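PDB 3HX6: type IV pilus biogenesis factor PilY1 from Pseudomonas aeruginosa, which primes type IV pilus assembly, supports twitching motility and adhesion to host cells, and binds calcium, whose binding and release seem to regulate pilus retraction. Local coordinates for residues Gln66-Pro70 / Arg202-Trp208; Thr236-Val241 / Ala303-Val308; Asp262-Tyr267 / Phe293-Asp298. The protein carries 3 engineered substitutions. All blocks are in the same frame, centred on the assembly; numbering follows the deposited sequence.

In the fold
All three contacts lie in the beta-propeller of the C-terminal domain. Contacts 1 and 3 are close neighbours, centres about 8 Å apart. Pro67 O of contact 1 lies 2.5 Å from Arg295 NH2 of contact 3, a probable hydrogen bond. His204 reaches both segments of contact 3: ND1 bonds Asp298 OD1, and NE2 bonds Asp266 OD1, a calcium ligand. The calcium ion sits within contact 3, about 9 Å from the Arg202 side chain of contact 1. Contact 2, centred about 18 Å from contact 1, meets it through packing of Phe306 on Leu203. Contact 3 is nested in the loop closed by contact 2; their centres are about 16 Å apart and nearest atoms about 6 Å, not touching.

Contact 1: Gln66-Pro70 / Arg202-Trp208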
loop_
_atom_site.group_PDB
_atom_site.type_symbol
_atom_site.label_atom_id
_atom_site.label_comp_id
_atom_site.label_asym_id
_atom_site.label_seq_id
_atom_site.Cartn_x
_atom_site.Cartn_y
_atom_site.Cartn_z
ATOM N N GLN A 66 -4.929 -16.133 12.074
ATOM C CA GLN A 66 -4.526 -16.956 13.208
ATOM C C GLN A 66 -5.661 -17.361 14.149
ATOM O O GLN A 66 -5.760 -18.522 14.543
ATOM C CB GLN A 66 -3.413 -16.253 14.000
ATOM C CG GLN A 66 -2.896 -17.054 15.186
ATOM C CD GLN A 66 -2.444 -18.449 14.792
ATOM O OE1 GLN A 66 -1.645 -18.618 13.873
ATOM N NE2 GLN A 66 -2.953 -19.457 15.495
ATOM N N PRO A 67 -6.529 -16.412 14.531
ATOM C CA PRO A 67 -7.632 -16.756 15.436
ATOM C C PRO A 67 -8.583 -17.778 14.820
ATOM O O PRO A 67 -9.257 -18.508 15.531
ATOM C CB PRO A 67 -8.316 -15.408 15.684
ATOM C CG PRO A 67 -7.209 -14.415 15.471
ATOM C CD PRO A 67 -6.498 -14.964 14.270
ATOM N N ILE A 68 -8.635 -17.826 13.494
ATOM C CA ILE A 68 -9.508 -18.778 12.813
ATOM C C ILE A 68 -9.023 -20.212 13.046
ATOM O O ILE A 68 -9.827 -21.133 13.206
ATOM C CB ILE A 68 -9.551 -18.511 11.290
ATOM C CG1 ILE A 68 -9.976 -17.063 11.027
ATOM C CG2 ILE A 68 -10.535 -19.470 10.616
ATOM C CD1 ILE A 68 -10.024 -16.679 9.558
ATOM N N GLU A 69 -7.706 -20.400 13.076
ATOM C CA GLU A 69 -7.145 -21.732 13.270
ATOM C C GLU A 69 -6.086 -21.777 14.375
ATOM O O GLU A 69 -4.883 -21.672 14.110
ATOM C CB GLU A 69 -6.538 -22.235 11.959
ATOM C CG GLU A 69 -7.501 -22.236 10.781
ATOM C CD GLU A 69 -8.685 -23.165 10.982
ATOM O OE1 GLU A 69 -8.592 -24.096 11.813
ATOM O OE2 GLU A 69 -9.707 -22.973 10.289
ATOM N N PRO A 70 -6.523 -21.956 15.629
ATOM C CA PRO A 70 -5.614 -22.015 16.775
ATOM C C PRO A 70 -4.581 -23.129 16.661
ATOM O O PRO A 70 -3.488 -23.026 17.214
ATOM C CB PRO A 70 -6.562 -22.232 17.954
ATOM C CG PRO A 70 -7.817 -21.557 17.502
ATOM C CD PRO A 70 -7.922 -22.046 16.078
ATOM N N ARG A 202 -13.890 -20.425 5.803
ATOM C CA ARG A 202 -14.002 -21.261 6.982
ATOM C C ARG A 202 -15.467 -21.249 7.383
ATOM O O ARG A 202 -16.081 -20.184 7.473
ATOM C CB ARG A 202 -13.150 -20.689 8.116
ATOM C CG ARG A 202 -13.272 -21.450 9.424
ATOM C CD ARG A 202 -12.816 -22.886 9.283
ATOM N NE ARG A 202 -12.203 -23.362 10.519
ATOM C CZ ARG A 202 -12.844 -23.507 11.673
ATOM N NH1 ARG A 202 -14.137 -23.219 11.765
ATOM N NH2 ARG A 202 -12.183 -23.927 12.742
ATOM N N LEU A 203 -16.029 -22.428 7.619
ATOM C CA LEU A 203 -17.430 -22.516 7.998
ATOM C C LEU A 203 -17.609 -23.038 9.415
ATOM O O LEU A 203 -16.661 -23.539 10.046
ATOM C CB LEU A 203 -18.199 -23.409 7.013
ATOM C CG LEU A 203 -18.079 -23.040 5.529
ATOM C CD1 LEU A 203 -18.951 -23.971 4.690
ATOM C CD2 LEU A 203 -18.492 -21.602 5.321
ATOM N N HIS A 204 -18.834 -22.922 9.906
ATOM C CA HIS A 204 -19.155 -23.355 11.254
ATOM C C HIS A 204 -19.117 -24.870 11.459
ATOM O O HIS A 204 -19.399 -25.343 12.555
ATOM C CB HIS A 204 -20.518 -22.786 11.664
ATOM C CG HIS A 204 -20.461 -21.353 12.095
ATOM N ND1 HIS A 204 -19.929 -20.964 13.306
ATOM C CD2 HIS A 204 -20.830 -20.212 11.463
ATOM C CE1 HIS A 204 -19.974 -19.648 13.402
ATOM N NE2 HIS A 204 -20.516 -19.167 12.296
ATOM N N ASN A 205 -18.779 -25.631 10.419
ATOM C CA ASN A 205 -18.696 -27.079 10.579
ATOM C C ASN A 205 -17.258 -27.419 10.966
ATOM O O ASN A 205 -16.848 -28.576 10.940
ATOM C CB ASN A 205 -19.113 -27.807 9.291
ATOM C CG ASN A 205 -18.066 -27.730 8.206
ATOM O OD1 ASN A 205 -17.439 -26.694 8.006
ATOM N ND2 ASN A 205 -17.880 -28.831 7.487
ATOM N N GLY A 206 -16.508 -26.378 11.329
ATOM C CA GLY A 206 -15.127 -26.519 11.757
ATOM C C GLY A 206 -14.070 -26.631 10.676
ATOM O O GLY A 206 -12.877 -26.736 10.984
ATOM N N LYS A 207 -14.478 -26.582 9.412
ATOM C CA LYS A 207 -13.512 -26.734 8.333
ATOM C C LYS A 207 -13.615 -25.692 7.222
ATOM O O LYS A 207 -14.582 -24.926 7.143
ATOM C CB LYS A 207 -13.653 -28.141 7.737
ATOM C CG LYS A 207 -13.721 -29.240 8.803
ATOM C CD LYS A 207 -14.038 -30.601 8.206
ATOM C CE LYS A 207 -12.794 -31.299 7.689
ATOM N NZ LYS A 207 -11.903 -31.676 8.822
ATOM N N TRP A 208 -12.592 -25.662 6.377
ATOM C CA TRP A 208 -12.567 -24.753 5.249
ATOM C C TRP A 208 -13.254 -25.446 4.093
ATOM O O TRP A 208 -13.142 -26.659 3.934
ATOM C CB TRP A 208 -11.133 -24.399 4.876
ATOM C CG TRP A 208 -10.560 -23.353 5.774
ATOM C CD1 TRP A 208 -10.165 -23.507 7.074
ATOM C CD2 TRP A 208 -10.388 -21.969 5.460
ATOM N NE1 TRP A 208 -9.759 -22.294 7.591
ATOM C CE2 TRP A 208 -9.884 -21.335 6.618
ATOM C CE3 TRP A 208 -10.607 -21.202 4.307
ATOM C CZ2 TRP A 208 -9.601 -19.965 6.658
ATOM C CZ3 TRP A 208 -10.325 -19.836 4.347
ATOM C CH2 TRP A 208 -9.826 -19.234 5.519
HETATM O O HOH W 1 -10.375 -25.970 10.238
#
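Glu69 reaches from the loop after helix 62-65 to Arg202 and Trp208, which flank the turn between the first two strands of a four-stranded antiparallel propeller blade. The polar part converges on one atom. Glu69 OE2 forms a salt bridge with Arg202 NE at a very short 2.5 Å and also accepts a hydrogen bond from Trp208 NE1 at 2.8 Å. Arginine comes to the syn side of the oxygen and indole to the anti side, both tilted from the carboxylate plane, so the acid is gripped by two donors in a buried setting; the positive neighbour would be expected to favour its ionised form. OE2 lies close to the indole plane, though the bond is bent. The carboxylate and guanidinium planes are 49° apart, and NE makes the bond between them. A bend at chi2 (-63°) curls the Glu69 chain and brings the acid to this meeting point.

The apolar part belongs to Ile68. Its CG2, anti to the backbone N, lies 3.6 Å from Arg202 CG and 4.1 Å from Trp208 CZ2, so a branched aliphatic residue fits against both the arginine stem and the benzo end of the indole. On the blade side, Arg202 CB packs over one face of the Trp208 ring.

The turn itself is type I, from Leu203 to Gly206; Gly206, at phi 82°, adopts a backbone shape that favours glycine. Gly206 O lies 3.2 Å above the guanidinium plane of Arg202, over its centre.

Contact 2: Thr236-Val241 / Ala303-Val308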
loop_
_atom_site.group_PDB
_atom_site.type_symbol
_atom_site.label_atom_id
_atom_site.label_comp_id
_atom_site.label_asym_id
_atom_site.label_seq_id
_atom_site.Cartn_x
_atom_site.Cartn_y
_atom_site.Cartn_z
ATOM N N THR A 236 -19.916 -31.482 1.204
ATOM C CA THR A 236 -20.318 -31.379 2.608
ATOM C C THR A 236 -21.816 -31.098 2.732
ATOM O O THR A 236 -22.491 -31.644 3.604
ATOM C CB THR A 236 -19.527 -30.275 3.331
ATOM O OG1 THR A 236 -18.132 -30.601 3.309
ATOM C CG2 THR A 236 -19.990 -30.144 4.782
ATOM N N ARG A 237 -22.326 -30.241 1.858
ATOM C CA ARG A 237 -23.744 -29.902 1.843
ATOM C C ARG A 237 -24.141 -29.285 0.521
ATOM O O ARG A 237 -23.400 -28.491 -0.065
ATOM C CB ARG A 237 -24.116 -28.900 2.950
ATOM C CG ARG A 237 -24.509 -29.498 4.299
ATOM C CD ARG A 237 -25.568 -30.591 4.191
ATOM N NE ARG A 237 -26.864 -30.163 3.662
ATOM C CZ ARG A 237 -27.772 -29.451 4.332
ATOM N NH1 ARG A 237 -27.543 -29.058 5.579
ATOM N NH2 ARG A 237 -28.931 -29.158 3.762
ATOM N N LYS A 238 -25.314 -29.677 0.050
ATOM C CA LYS A 238 -25.885 -29.126 -1.164
ATOM C C LYS A 238 -27.170 -28.501 -0.659
ATOM O O LYS A 238 -28.034 -29.192 -0.119
ATOM C CB LYS A 238 -26.195 -30.216 -2.190
ATOM C CG LYS A 238 -27.007 -29.713 -3.378
ATOM C CD LYS A 238 -26.610 -30.391 -4.683
ATOM C CE LYS A 238 -26.780 -31.906 -4.639
ATOM N NZ LYS A 238 -28.189 -32.332 -4.738
ATOM N N LEU A 239 -27.273 -27.187 -0.796
ATOM C CA LEU A 239 -28.455 -26.468 -0.355
ATOM C C LEU A 239 -29.285 -26.096 -1.573
ATOM O O LEU A 239 -29.063 -25.059 -2.205
ATOM C CB LEU A 239 -28.043 -25.212 0.418
ATOM C CG LEU A 239 -27.802 -25.321 1.926
ATOM C CD1 LEU A 239 -27.415 -26.728 2.321
ATOM C CD2 LEU A 239 -26.734 -24.312 2.334
ATOM N N GLU A 240 -30.239 -26.958 -1.901
ATOM C CA GLU A 240 -31.086 -26.722 -3.050
ATOM C C GLU A 240 -32.087 -25.629 -2.753
ATOM O O GLU A 240 -32.572 -25.477 -1.637
ATOM C CB GLU A 240 -31.843 -27.987 -3.470
ATOM C CG GLU A 240 -32.453 -27.847 -4.865
ATOM C CD GLU A 240 -33.365 -28.997 -5.246
ATOM O OE1 GLU A 240 -32.929 -30.166 -5.157
ATOM O OE2 GLU A 240 -34.519 -28.729 -5.639
ATOM N N VAL A 241 -32.381 -24.873 -3.788
ATOM C CA VAL A 241 -33.304 -23.774 -3.714
ATOM C C VAL A 241 -34.431 -24.139 -4.682
ATOM O O VAL A 241 -34.175 -24.783 -5.695
ATOM C CB VAL A 241 -32.540 -22.503 -4.124
ATOM C CG1 VAL A 241 -33.076 -21.947 -5.418
ATOM C CG2 VAL A 241 -32.541 -21.534 -2.987
ATOM N N ALA A 303 -23.208 -28.792 9.914
ATOM C CA ALA A 303 -23.440 -28.840 8.476
ATOM C C ALA A 303 -24.879 -29.204 8.132
ATOM O O ALA A 303 -25.461 -28.634 7.209
ATOM C CB ALA A 303 -22.477 -29.826 7.820
ATOM N N SER A 304 -25.456 -30.142 8.877
ATOM C CA SER A 304 -26.832 -30.561 8.628
ATOM C C SER A 304 -27.822 -29.455 8.964
ATOM O O SER A 304 -28.970 -29.483 8.517
ATOM C CB SER A 304 -27.166 -31.827 9.429
ATOM O OG SER A 304 -26.944 -31.635 10.817
ATOM N N SER A 305 -27.381 -28.480 9.750
ATOM C CA SER A 305 -28.241 -27.360 10.115
ATOM C C SER A 305 -28.235 -26.258 9.062
ATOM O O SER A 305 -29.123 -25.412 9.061
ATOM C CB SER A 305 -27.821 -26.760 11.459
ATOM O OG SER A 305 -28.071 -27.666 12.515
ATOM N N PHE A 306 -27.234 -26.246 8.183
ATOM C CA PHE A 306 -27.180 -25.223 7.137
ATOM C C PHE A 306 -28.511 -25.297 6.389
ATOM O O PHE A 306 -29.073 -26.376 6.241
ATOM C CB PHE A 306 -26.015 -25.479 6.173
ATOM C CG PHE A 306 -24.655 -25.289 6.791
ATOM C CD1 PHE A 306 -23.515 -25.699 6.115
ATOM C CD2 PHE A 306 -24.513 -24.695 8.042
ATOM C CE1 PHE A 306 -22.252 -25.526 6.668
ATOM C CE2 PHE A 306 -23.251 -24.517 8.608
ATOM C CZ PHE A 306 -22.118 -24.933 7.918
ATOM N N ARG A 307 -29.016 -24.161 5.920
ATOM C CA ARG A 307 -30.308 -24.151 5.243
ATOM C C ARG A 307 -30.516 -22.882 4.429
ATOM O O ARG A 307 -29.848 -21.873 4.655
ATOM C CB ARG A 307 -31.412 -24.223 6.300
ATOM C CG ARG A 307 -31.312 -23.053 7.275
ATOM C CD ARG A 307 -32.220 -23.162 8.494
ATOM N NE ARG A 307 -31.884 -22.125 9.475
ATOM C CZ ARG A 307 -30.764 -22.103 10.201
ATOM N NH1 ARG A 307 -29.857 -23.066 10.078
ATOM N NH2 ARG A 307 -30.536 -21.106 11.047
ATOM N N VAL A 308 -31.448 -22.940 3.481
ATOM C CA VAL A 308 -31.766 -21.766 2.696
ATOM C C VAL A 308 -32.476 -20.889 3.721
ATOM O O VAL A 308 -33.291 -21.384 4.499
ATOM C CB VAL A 308 -32.745 -22.075 1.547
ATOM C CG1 VAL A 308 -32.960 -20.821 0.716
ATOM C CG2 VAL A 308 -32.211 -23.209 0.688
HETATM O O HOH W 2 -31.103 -28.053 5.256
#
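Arg237 and Val308 lose the most surface where two neighbouring blades of the beta-propeller meet, and Leu239 comes next among the residues of strand 235-241. Arg237 carries the polar part. Successive bends at chi2 (-50°) and chi3 (-63°) fold its chain compactly, bringing NH1 to the carbonyls of the turn at 303-306. NH1 donates to Ala303 O at 2.7 Å, in the carbonyl plane and on a lone pair, and to Phe306 O at 3.2 Å, tilted 32° from that carbonyl's plane. Water 2 adds an indirect link, accepting from Arg237 NH2 and donating to Phe306 O. A long cationic side chain suits this place because it can serve several backbone oxygens at once. Ala303 O is doubly engaged, since it also accepts from Phe306 N within the turn. The small methyl of Ala303 fits close in, with CB 3.9 Å from Thr236 CG2.

Val308 works at the other end through its two branches: CG1 lies 3.8 Å from Val241 CG2, the two valines crossing at about a right angle, while CG2 rests 3.3 Å from Glu240 O. Between the two ends stands Leu239. Its CD1 lies 3.2 Å above the guanidinium plane of Arg237, toward the rim, and its CD2 reaches Phe306 CB at 4.1 Å, so one leucine both covers the charged group and joins the apolar packing.

Strands 235-241 and 307-317 are the outermost members of their respective four-stranded sheets. Strand 223-229 pairs with the first, where Thr236 and Arg237 form a classic beta bulge opposite Ile227; strand 276-281 pairs with the second, and its Trp278 and Phe280 pack on Val241, Leu239 and Val308.

Contact 3: Asp262-Tyr267 / Phe293-Asp298; sequences DGVADY and FSRAND. With CA (calcium ion), chain C.
An EF-hand-like calcium loop, bearing Asp262, Val264 and Asp266, is packed here against Arg295 and Phe293 of the loop before strand 307-317. Asp262 OD1 binds the calcium ion at 2.6 Å, Val264 lends its carbonyl O at 2.4 Å, and Asp266 is bidentate through OD1 and OD2. Water 3, with Asp258 and Asn260 from earlier in the loop, brings the coordinating atoms to seven. Asp262 OD1 also accepts from Val264 N, an Asx turn that ties the ligand to the loop backbone. Between them Gly263 takes a positive phi (81°), where a side chain would collide with the carbonyl oxygen of Asp262.

Phe293 flanks the site. Asp266 OD2 lies over one face of its ring, and Asp266 CG comes within 3.5 Å of Phe293 CD2; the ring shields that side of the carboxylate, whose charge is probably offset by the calcium ion and which accepts further hydrogen bonds from His204 and Asn259. Beyond it, Tyr267 CE2 meets Phe293 CE2 at 3.7 Å, the ring planes 82° apart.

Arg295 runs alongside Asp262 in the opposite direction. Its NE stays 4.3 Å from Asp262 OD2, a long-range attraction only, since no N-H is aimed at the oxygen. NH2 and NH1 donate instead to the carbonyl oxygens of Pro67 and Ile68. The aliphatic stem packs on valine, Arg295 CG lying 4.1 Å from Val264 CG2, the branch anti to the carbonyl carbon.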
loop_
_atom_site.group_PDB
_atom_site.type_symbol
_atom_site.label_atom_id
_atom_site.label_comp_id
_atom_site.label_asym_id
_atom_site.label_seq_id
_atom_site.Cartn_x
_atom_site.Cartn_y
_atom_site.Cartn_z
ATOM N N ASP A 262 -14.996 -12.712 12.751
ATOM C CA ASP A 262 -14.124 -13.724 13.336
ATOM C C ASP A 262 -13.533 -14.642 12.269
ATOM O O ASP A 262 -12.880 -15.630 12.589
ATOM C CB ASP A 262 -14.875 -14.549 14.393
ATOM C CG ASP A 262 -16.016 -15.370 13.804
ATOM O OD1 ASP A 262 -16.179 -15.367 12.565
ATOM O OD2 ASP A 262 -16.739 -16.028 14.586
ATOM N N GLY A 263 -13.765 -14.316 11.002
ATOM C CA GLY A 263 -13.219 -15.128 9.929
ATOM C C GLY A 263 -14.005 -16.384 9.594
ATOM O O GLY A 263 -13.598 -17.170 8.738
ATOM N N VAL A 264 -15.131 -16.585 10.269
ATOM C CA VAL A 264 -15.964 -17.750 10.003
ATOM C C VAL A 264 -17.250 -17.275 9.344
ATOM O O VAL A 264 -17.977 -16.475 9.920
ATOM C CB VAL A 264 -16.310 -18.488 11.297
ATOM C CG1 VAL A 264 -17.143 -19.724 10.986
ATOM C CG2 VAL A 264 -15.033 -18.864 12.021
ATOM N N ALA A 265 -17.521 -17.766 8.138
ATOM C CA ALA A 265 -18.716 -17.375 7.394
ATOM C C ALA A 265 -20.014 -17.738 8.114
ATOM O O ALA A 265 -20.180 -18.862 8.592
ATOM C CB ALA A 265 -18.692 -18.011 6.013
ATOM N N ASP A 266 -20.941 -16.784 8.168
ATOM C CA ASP A 266 -22.219 -17.002 8.836
ATOM C C ASP A 266 -23.389 -17.159 7.875
ATOM O O ASP A 266 -24.301 -17.945 8.134
ATOM C CB ASP A 266 -22.491 -15.853 9.796
ATOM C CG ASP A 266 -21.353 -15.642 10.768
ATOM O OD1 ASP A 266 -20.996 -16.608 11.476
ATOM O OD2 ASP A 266 -20.821 -14.517 10.822
ATOM N N TYR A 267 -23.358 -16.408 6.776
ATOM C CA TYR A 267 -24.402 -16.465 5.754
ATOM C C TYR A 267 -23.746 -16.455 4.384
ATOM O O TYR A 267 -22.578 -16.103 4.243
ATOM C CB TYR A 267 -25.308 -15.230 5.801
ATOM C CG TYR A 267 -26.046 -14.978 7.093
ATOM C CD1 TYR A 267 -27.135 -15.763 7.465
ATOM C CD2 TYR A 267 -25.683 -13.914 7.918
ATOM C CE1 TYR A 267 -27.850 -15.492 8.626
ATOM C CE2 TYR A 267 -26.389 -13.633 9.078
ATOM C CZ TYR A 267 -27.468 -14.422 9.426
ATOM O OH TYR A 267 -28.159 -14.133 10.571
ATOM N N PHE A 293 -23.516 -15.937 16.436
ATOM C CA PHE A 293 -22.459 -16.326 15.517
ATOM C C PHE A 293 -21.303 -16.981 16.258
ATOM O O PHE A 293 -20.197 -17.088 15.737
ATOM C CB PHE A 293 -21.974 -15.098 14.749
ATOM C CG PHE A 293 -23.071 -14.384 14.010
ATOM C CD1 PHE A 293 -23.330 -13.038 14.250
ATOM C CD2 PHE A 293 -23.860 -15.064 13.086
ATOM C CE1 PHE A 293 -24.360 -12.381 13.579
ATOM C CE2 PHE A 293 -24.889 -14.415 12.412
ATOM C CZ PHE A 293 -25.139 -13.072 12.660
ATOM N N SER A 294 -21.579 -17.427 17.478
ATOM C CA SER A 294 -20.576 -18.083 18.302
ATOM C C SER A 294 -20.025 -19.327 17.617
ATOM O O SER A 294 -20.732 -20.014 16.881
ATOM C CB SER A 294 -21.176 -18.481 19.654
ATOM O OG SER A 294 -20.243 -19.220 20.417
ATOM N N ARG A 295 -18.753 -19.611 17.874
ATOM C CA ARG A 295 -18.097 -20.779 17.307
ATOM C C ARG A 295 -18.134 -21.941 18.295
ATOM O O ARG A 295 -17.774 -23.069 17.958
ATOM C CB ARG A 295 -16.640 -20.455 16.985
ATOM C CG ARG A 295 -16.453 -19.576 15.782
ATOM C CD ARG A 295 -15.188 -19.987 15.059
ATOM N NE ARG A 295 -14.013 -19.277 15.540
ATOM C CZ ARG A 295 -12.763 -19.622 15.248
ATOM N NH1 ARG A 295 -12.515 -20.677 14.484
ATOM N NH2 ARG A 295 -11.760 -18.894 15.703
ATOM N N ALA A 296 -18.571 -21.646 19.513
ATOM C CA ALA A 296 -18.640 -22.622 20.596
ATOM C C ALA A 296 -19.080 -24.023 20.194
ATOM O O ALA A 296 -18.461 -25.007 20.597
ATOM C CB ALA A 296 -19.546 -22.094 21.705
ATOM N N ASN A 297 -20.144 -24.124 19.408
ATOM C CA ASN A 297 -20.633 -25.432 18.997
ATOM C C ASN A 297 -20.205 -25.838 17.595
ATOM O O ASN A 297 -20.792 -26.742 17.009
ATOM C CB ASN A 297 -22.161 -25.478 19.092
ATOM C CG ASN A 297 -22.670 -25.093 20.472
ATOM O OD1 ASN A 297 -22.196 -25.605 21.487
ATOM N ND2 ASN A 297 -23.643 -24.191 20.515
ATOM N N ASP A 298 -19.188 -25.182 17.047
ATOM C CA ASP A 298 -18.744 -25.547 15.706
ATOM C C ASP A 298 -18.332 -27.009 15.648
ATOM O O ASP A 298 -17.703 -27.530 16.570
ATOM C CB ASP A 298 -17.586 -24.657 15.256
ATOM C CG ASP A 298 -18.062 -23.327 14.714
ATOM O OD1 ASP A 298 -19.247 -22.994 14.919
ATOM O OD2 ASP A 298 -17.255 -22.610 14.090
HETATM CA CA CA C . -18.721 -15.287 11.867
HETATM O O HOH W 3 -18.740 -16.996 13.556
#